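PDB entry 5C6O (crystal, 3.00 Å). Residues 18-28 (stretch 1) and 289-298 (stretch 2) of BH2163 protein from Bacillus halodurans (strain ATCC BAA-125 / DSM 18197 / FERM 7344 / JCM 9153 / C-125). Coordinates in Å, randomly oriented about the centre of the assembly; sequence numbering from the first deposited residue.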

# COMPACT_ATOMS: atom_id res chain seq x y z
N LEU A 18 9.93 -9.39 18.78
CA LEU A 18 9.39 -8.09 18.51
C LEU A 18 8.87 -8.23 17.08
O LEU A 18 7.67 -8.05 16.85
CB LEU A 18 10.44 -7.00 18.70
CG LEU A 18 10.13 -5.92 19.76
CD1 LEU A 18 9.70 -6.47 21.12
CD2 LEU A 18 11.28 -4.94 19.95
N LEU A 19 9.74 -8.65 16.16
CA LEU A 19 9.35 -8.96 14.77
C LEU A 19 8.23 -9.98 14.67
O LEU A 19 7.19 -9.70 14.10
CB LEU A 19 10.52 -9.47 13.92
CG LEU A 19 11.14 -8.55 12.87
CD1 LEU A 19 11.84 -9.38 11.80
CD2 LEU A 19 10.13 -7.61 12.21
N ARG A 20 8.47 -11.18 15.20
CA ARG A 20 7.45 -12.23 15.17
C ARG A 20 6.09 -11.65 15.52
O ARG A 20 5.18 -11.66 14.69
CB ARG A 20 7.77 -13.38 16.14
CG ARG A 20 8.98 -14.20 15.74
CD ARG A 20 8.96 -14.50 14.24
NE ARG A 20 10.28 -14.76 13.69
CZ ARG A 20 10.65 -14.48 12.44
NH1 ARG A 20 9.79 -13.90 11.59
NH2 ARG A 20 11.89 -14.76 12.04
N SER A 21 5.98 -11.13 16.73
CA SER A 21 4.74 -10.54 17.18
C SER A 21 4.33 -9.37 16.31
O SER A 21 3.16 -9.23 16.00
CB SER A 21 4.84 -10.08 18.63
OG SER A 21 3.80 -9.17 18.93
N LEU A 22 5.28 -8.54 15.91
CA LEU A 22 4.96 -7.34 15.11
C LEU A 22 4.46 -7.58 13.67
O LEU A 22 3.48 -6.98 13.21
CB LEU A 22 6.14 -6.39 15.09
CG LEU A 22 5.79 -5.14 15.86
CD1 LEU A 22 6.17 -3.91 15.06
CD2 LEU A 22 4.29 -5.16 16.12
N SER A 23 5.21 -8.41 12.97
CA SER A 23 4.82 -8.90 11.72
C SER A 23 3.35 -9.36 11.83
O SER A 23 2.45 -8.58 11.51
CB SER A 23 5.72 -10.05 11.40
OG SER A 23 5.43 -11.09 12.33
N ILE A 24 3.10 -10.59 12.30
CA ILE A 24 1.85 -11.27 11.92
C ILE A 24 0.57 -10.45 11.94
O ILE A 24 -0.32 -10.68 11.12
CB ILE A 24 1.61 -12.60 12.64
CG1 ILE A 24 1.14 -12.36 14.07
CG2 ILE A 24 2.85 -13.44 12.57
CD1 ILE A 24 -0.35 -12.05 14.19
N PRO A 25 0.44 -9.52 12.90
CA PRO A 25 -0.77 -8.73 12.84
C PRO A 25 -0.94 -8.13 11.46
O PRO A 25 -2.02 -8.25 10.87
CB PRO A 25 -0.52 -7.65 13.87
CG PRO A 25 0.36 -8.32 14.87
CD PRO A 25 1.27 -9.16 14.06
N ALA A 26 0.12 -7.50 10.95
CA ALA A 26 0.15 -7.07 9.56
C ALA A 26 -0.40 -8.23 8.82
O ALA A 26 -1.57 -8.21 8.42
CB ALA A 26 1.58 -6.80 9.10
N MET A 27 0.41 -9.28 8.73
CA MET A 27 -0.01 -10.48 8.05
C MET A 27 -1.50 -10.57 8.10
O MET A 27 -2.16 -10.65 7.06
CB MET A 27 0.55 -11.72 8.71
CG MET A 27 1.96 -12.05 8.28
SD MET A 27 2.88 -10.56 7.87
CE MET A 27 4.49 -11.33 7.58
N ILE A 28 -2.04 -10.51 9.31
CA ILE A 28 -3.40 -10.90 9.44
C ILE A 28 -4.39 -10.00 8.71
O ILE A 28 -4.96 -10.40 7.67
CB ILE A 28 -3.74 -11.17 10.87
CG1 ILE A 28 -2.97 -12.45 11.29
CG2 ILE A 28 -5.26 -11.19 11.04
CD1 ILE A 28 -3.71 -13.46 12.13
N MET A 289 2.03 -10.81 -2.20
CA MET A 289 3.05 -9.85 -1.81
C MET A 289 3.07 -9.71 -0.28
O MET A 289 4.14 -9.72 0.33
CB MET A 289 2.86 -8.50 -2.51
CG MET A 289 3.38 -8.46 -3.95
SD MET A 289 5.14 -8.77 -4.19
CE MET A 289 5.30 -10.50 -3.69
N MET A 290 1.87 -9.59 0.31
CA MET A 290 1.66 -9.59 1.77
C MET A 290 2.75 -10.19 2.70
O MET A 290 3.48 -9.45 3.33
CB MET A 290 0.29 -10.22 2.05
CG MET A 290 0.03 -10.60 3.51
SD MET A 290 -1.74 -10.52 3.85
CE MET A 290 -2.44 -10.67 2.19
N PRO A 291 2.84 -11.53 2.81
CA PRO A 291 4.08 -12.05 3.30
C PRO A 291 5.17 -11.02 3.31
O PRO A 291 5.40 -10.42 4.36
CB PRO A 291 4.33 -13.20 2.35
CG PRO A 291 2.93 -13.77 2.26
CD PRO A 291 1.93 -12.66 2.57
N MET A 292 5.80 -10.72 2.19
CA MET A 292 6.78 -9.63 2.20
C MET A 292 6.35 -8.34 2.95
O MET A 292 6.97 -7.93 3.96
CB MET A 292 7.21 -9.29 0.78
CG MET A 292 8.55 -9.87 0.43
SD MET A 292 8.63 -11.65 0.67
CE MET A 292 9.71 -11.93 -0.73
N MET A 293 5.30 -7.71 2.43
CA MET A 293 4.77 -6.47 2.97
C MET A 293 4.67 -6.51 4.50
O MET A 293 5.12 -5.59 5.20
CB MET A 293 3.40 -6.20 2.37
CG MET A 293 3.45 -5.70 0.95
SD MET A 293 3.89 -3.95 0.85
CE MET A 293 5.39 -4.01 -0.14
N GLY A 294 4.08 -7.60 5.00
CA GLY A 294 3.76 -7.76 6.42
C GLY A 294 5.01 -7.77 7.24
O GLY A 294 5.10 -7.06 8.24
N ILE A 295 5.97 -8.56 6.79
CA ILE A 295 7.29 -8.60 7.40
C ILE A 295 7.94 -7.22 7.39
O ILE A 295 8.52 -6.80 8.40
CB ILE A 295 8.21 -9.62 6.68
CG1 ILE A 295 7.73 -11.06 6.93
CG2 ILE A 295 9.67 -9.46 7.09
CD1 ILE A 295 7.57 -11.45 8.39
N MET A 296 7.84 -6.52 6.26
CA MET A 296 8.31 -5.15 6.20
C MET A 296 7.71 -4.35 7.39
O MET A 296 8.43 -3.89 8.29
CB MET A 296 7.97 -4.52 4.84
CG MET A 296 8.72 -3.23 4.57
SD MET A 296 7.68 -1.82 4.12
CE MET A 296 6.80 -1.37 5.63
N GLN A 297 6.39 -4.23 7.40
CA GLN A 297 5.69 -3.37 8.35
C GLN A 297 5.94 -3.74 9.78
O GLN A 297 5.46 -3.07 10.68
CB GLN A 297 4.20 -3.43 8.09
CG GLN A 297 3.78 -2.99 6.70
CD GLN A 297 2.49 -3.64 6.26
OE1 GLN A 297 2.30 -4.85 6.41
NE2 GLN A 297 1.59 -2.84 5.70
N ALA A 298 6.64 -4.84 9.99
CA ALA A 298 7.10 -5.20 11.31
C ALA A 298 8.31 -4.32 11.69
O ALA A 298 8.42 -3.84 12.82
CB ALA A 298 7.44 -6.68 11.35

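This is a close apolar contact with no hydrogen bond across it, in which the stretch 2 helix packs against two successive helical segments of stretch 1, built where small residues let two backbones come together and methionine, leucine and isoleucine side chains fill the space around them. The axis of the helix that begins stretch 1 and the axis of the stretch 2 helix come within 8.2 Å, their N-to-C directions 123° apart; these figures describe the first segment alone. The two stretches together bury 489 Å².

Two small-residue pairings set the spacing. The CA atoms of Ser23 and Ala298 lie 4.4 Å apart, and those of Ala26 and Gly294 4.8 Å. In both cases an alanine points toward the other stretch. Ala26 CB sits 3.6 Å from Gly294 CA, so a methyl group rests directly on bare backbone. Gly294 suits this position because there is no room for more: Met27 SD lies 3.3 Å from Gly294 CA, and a CB on the glycine would point toward the partner and fall 1.9 Å from that sulfur.

Ala298 does the equivalent work at the other end. Its single methyl packs 3.3 Å from Ser23 N (measured to Ala298 CB) and 4.0 Å from Leu22 CB, while Leu19 leaves its CA sideways but brings its side-chain end in beside the same alanine. Leu22 points toward the partner and carries its CD1 to 3.2 Å from Ala298 O.

Ser23 is small enough to fit the close crossing, and its hydroxyl is satisfied within its own stretch: Ser23 OG donates to Arg20 O at a very short 2.4 Å. A polar atom can thus be buried here without asking the other helix for a partner. The face it offers across the contact includes CB, 3.8 Å from Ile295 CD1.

Met27 has the most area covered by the opposing stretch of any residue here. Its CA-to-CB bond runs sideways, but chi1 near -83° and chi2 near 30° lead the flexible chain inward, and CE reaches both Ile295 CD1 at 3.2 Å and Pro291 O at 3.5 Å. Ile295 answers in kind: its CA-to-CB bond points away overall, yet with both chi angles in m its CD1 returns to meet Met27 and Ser23. Further along, Met290 SD lies 3.2 Å from Met27 O.

Gln297 leaves its CA sideways, but its end comes nearer, with Gln297 OE1 3.4 Å from Ala26 CB, a packing contact and not a hydrogen bond. The rule to read from this site is economical: small residues where backbones meet, long pliable ones where the gap must be filled.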